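Local structure of gamma-glutamyltranspeptidase (Klebsiella pneumoniae subsp. pneumoniae, 5HFT) at residues Ala48-Gly53 with Ile57-Ala62. The protein catalyses the conversion of oxamate to oxalate in uric acid degradation and belongs to the gamma-glutamyltransferase family. Sequence-based numbering, arbitrary orientation.
Sequences AILREG and IEAMVA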
ATOM      1  N   ALA A  48      -9.448  17.159   0.400  1.00 41.14           N
ATOM      2  CA  ALA A  48      -9.552  18.453  -0.265  1.00 43.13           C
ATOM      3  C   ALA A  48      -9.880  18.269  -1.742  1.00 42.36           C
ATOM      4  O   ALA A  48     -10.815  18.895  -2.259  1.00 43.78           O
ATOM      5  CB  ALA A  48      -8.266  19.266  -0.077  1.00 32.55           C
ATOM      6  N   ILE A  49      -9.188  17.337  -2.407  1.00 34.22           N
ATOM      7  CA  ILE A  49      -9.399  17.107  -3.837  1.00 38.38           C
ATOM      8  C   ILE A  49     -10.854  16.755  -4.111  1.00 35.98           C
ATOM      9  O   ILE A  49     -11.456  17.209  -5.096  1.00 33.13           O
ATOM     10  CB  ILE A  49      -8.442  16.003  -4.334  1.00 44.33           C
ATOM     11  CG1 ILE A  49      -6.996  16.491  -4.249  1.00 34.55           C
ATOM     12  CG2 ILE A  49      -8.791  15.540  -5.779  1.00 35.38           C
ATOM     13  CD1 ILE A  49      -6.758  17.787  -4.969  1.00 38.93           C
ATOM     14  N   LEU A  50     -11.433  15.913  -3.264  1.00 38.45           N
ATOM     15  CA  LEU A  50     -12.850  15.607  -3.378  1.00 34.23           C
ATOM     16  C   LEU A  50     -13.692  16.880  -3.312  1.00 39.68           C
ATOM     17  O   LEU A  50     -14.450  17.194  -4.239  1.00 42.20           O
ATOM     18  CB  LEU A  50     -13.237  14.640  -2.271  1.00 30.46           C
ATOM     19  CG  LEU A  50     -12.624  13.262  -2.422  1.00 33.21           C
ATOM     20  CD1 LEU A  50     -13.145  12.357  -1.334  1.00 33.49           C
ATOM     21  CD2 LEU A  50     -12.926  12.699  -3.799  1.00 30.81           C
ATOM     22  N   ARG A  51     -13.550  17.641  -2.221  1.00 32.79           N
ATOM     23  CA  ARG A  51     -14.295  18.884  -2.064  1.00 35.51           C
ATOM     24  C   ARG A  51     -14.052  19.873  -3.199  1.00 39.68           C
ATOM     25  O   ARG A  51     -14.842  20.813  -3.375  1.00 38.80           O
ATOM     26  CB  ARG A  51     -13.926  19.555  -0.751  1.00 30.09           C
ATOM     27  CG  ARG A  51     -14.477  18.949   0.515  1.00 29.41           C
ATOM     28  CD  ARG A  51     -14.475  20.051   1.534  1.00 36.67           C
ATOM     29  NE  ARG A  51     -15.037  19.689   2.823  1.00 39.44           N
ATOM     30  CZ  ARG A  51     -16.256  20.018   3.216  1.00 39.10           C
ATOM     31  NH1 ARG A  51     -17.056  20.677   2.392  1.00 39.31           N
ATOM     32  NH2 ARG A  51     -16.676  19.676   4.427  1.00 43.70           N
ATOM     33  N   GLU A  52     -12.970  19.717  -3.947  1.00 34.95           N
ATOM     34  CA  GLU A  52     -12.678  20.610  -5.055  1.00 41.41           C
ATOM     35  C   GLU A  52     -13.223  20.070  -6.361  1.00 43.37           C
ATOM     36  O   GLU A  52     -12.821  20.547  -7.430  1.00 44.92           O
ATOM     37  CB  GLU A  52     -11.162  20.833  -5.195  1.00 42.13           C
ATOM     38  CG  GLU A  52     -10.495  21.690  -4.100  1.00 44.13           C
ATOM     39  CD  GLU A  52      -8.957  21.750  -4.228  1.00 45.65           C
ATOM     40  OE1 GLU A  52      -8.424  21.944  -5.349  1.00 43.85           O
ATOM     41  OE2 GLU A  52      -8.282  21.562  -3.192  1.00 42.42           O
ATOM     42  N   GLY A  53     -14.096  19.054  -6.291  1.00 44.55           N
ATOM     43  CA  GLY A  53     -14.664  18.414  -7.459  1.00 37.26           C
ATOM     44  C   GLY A  53     -13.863  17.256  -8.016  1.00 35.80           C
ATOM     45  O   GLY A  53     -14.261  16.693  -9.038  1.00 33.85           O
ATOM     46  N   ILE A  57      -9.924   8.874  -7.313  1.00 36.25           N
ATOM     47  CA  ILE A  57      -8.582   8.460  -7.719  1.00 35.72           C
ATOM     48  C   ILE A  57      -7.603   9.623  -7.594  1.00 35.57           C
ATOM     49  O   ILE A  57      -6.554   9.507  -6.949  1.00 33.14           O
ATOM     50  CB  ILE A  57      -8.603   7.883  -9.144  1.00 35.42           C
ATOM     51  CG1 ILE A  57      -9.188   6.474  -9.129  1.00 33.07           C
ATOM     52  CG2 ILE A  57      -7.198   7.823  -9.697  1.00 31.60           C
ATOM     53  CD1 ILE A  57      -9.770   6.043 -10.439  1.00 29.36           C
ATOM     54  N   GLU A  58      -7.955  10.776  -8.163  1.00 34.34           N
ATOM     55  CA  GLU A  58      -7.098  11.947  -8.028  1.00 30.79           C
ATOM     56  C   GLU A  58      -6.904  12.289  -6.553  1.00 37.82           C
ATOM     57  O   GLU A  58      -5.812  12.694  -6.133  1.00 41.23           O
ATOM     58  CB  GLU A  58      -7.700  13.118  -8.809  1.00 35.25           C
ATOM     59  CG  GLU A  58      -8.024  12.808 -10.293  1.00 38.64           C
ATOM     60  CD  GLU A  58      -8.867  13.888 -10.985  1.00 39.90           C
ATOM     61  OE1 GLU A  58     -10.014  14.142 -10.538  1.00 40.56           O
ATOM     62  OE2 GLU A  58      -8.384  14.497 -11.966  1.00 33.62           O
ATOM     63  N   ALA A  59      -7.948  12.111  -5.743  1.00 38.59           N
ATOM     64  CA  ALA A  59      -7.794  12.301  -4.306  1.00 37.02           C
ATOM     65  C   ALA A  59      -6.817  11.292  -3.739  1.00 32.10           C
ATOM     66  O   ALA A  59      -6.047  11.614  -2.828  1.00 34.82           O
ATOM     67  CB  ALA A  59      -9.150  12.203  -3.597  1.00 36.55           C
ATOM     68  N   MET A  60      -6.835  10.057  -4.259  1.00 34.06           N
ATOM     69  CA  MET A  60      -5.871   9.055  -3.805  1.00 33.61           C
ATOM     70  C   MET A  60      -4.461   9.415  -4.236  1.00 34.88           C
ATOM     71  O   MET A  60      -3.502   9.209  -3.484  1.00 34.46           O
ATOM     72  CB  MET A  60      -6.206   7.673  -4.350  1.00 30.64           C
ATOM     73  CG  MET A  60      -5.217   6.631  -3.897  1.00 28.04           C
ATOM     74  SD  MET A  60      -5.408   6.380  -2.130  1.00 40.01           S
ATOM     75  CE  MET A  60      -6.929   5.430  -2.089  1.00 34.54           C
ATOM     76  N   VAL A  61      -4.312   9.977  -5.432  1.00 33.61           N
ATOM     77  CA  VAL A  61      -2.977  10.303  -5.908  1.00 31.67           C
ATOM     78  C   VAL A  61      -2.378  11.414  -5.055  1.00 37.83           C
ATOM     79  O   VAL A  61      -1.238  11.305  -4.586  1.00 37.59           O
ATOM     80  CB  VAL A  61      -3.006  10.679  -7.400  1.00 30.77           C
ATOM     81  CG1 VAL A  61      -1.763  11.455  -7.751  1.00 34.17           C
ATOM     82  CG2 VAL A  61      -3.071   9.437  -8.247  1.00 34.08           C
ATOM     83  N   ALA A  62      -3.147  12.481  -4.806  1.00 34.12           N
ATOM     84  CA  ALA A  62      -2.675  13.531  -3.913  1.00 30.95           C
ATOM     85  C   ALA A  62      -2.230  12.954  -2.577  1.00 33.91           C
ATOM     86  O   ALA A  62      -1.201  13.365  -2.019  1.00 34.24           O
ATOM     87  CB  ALA A  62      -3.769  14.575  -3.704  1.00 29.45           C
TER
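I49 packs against A59 where the C-terminal turn of helix 40-51 meets the start of helix 56-70, the two arms of a helical hairpin in the gamma-glutamyltranspeptidase fold. The CA atoms of I49 and A59 lie only 5.1 Å apart, a spacing that the small methyl of A59 permits. The branch point of I49 divides the contact: CB lies over A59, 3.9 Å from A59 CB, CG2 reaches the backbone beside it, and CG1 turns to A62. The branch methyl CG2, anti to the backbone N of I49 (chi1 -66° for CG1), lies 3.5 Å from A59 N and touches the carbonyl carbon of E58. CG1 of I49 instead meets the methyl of A62, one turn further along, with I49 CG1 to A62 CB at 3.8 Å. L50 meets the A59 methyl from a direction roughly perpendicular to that of I49 CB, with L50 CD2 3.8 Å from A59 CB and L50 CG equally near. No hydrogen bond crosses the interface, all five touching residues are buried, and the 194 Å² it buries is held by apolar packing.

In the next shell, L149 and the side chains of R153 and L154 border I49. E58 CB touches I49 CG2 at 4.0 Å, while the E58 carboxylate turns to other partners: OE2 accepts from L149 N, and OE1 from S55 N near the start of its own helix. E52, just past the first helix, forms a salt bridge with R153 of helix 151-154.

The bend between the arms begins with a Schellman motif, identified by two backbone bonds, G54 N to I49 O and G53 N to L50 O. G53 is its C-prime residue, with phi at 89°, and its N lies 2.8 Å from L50 O.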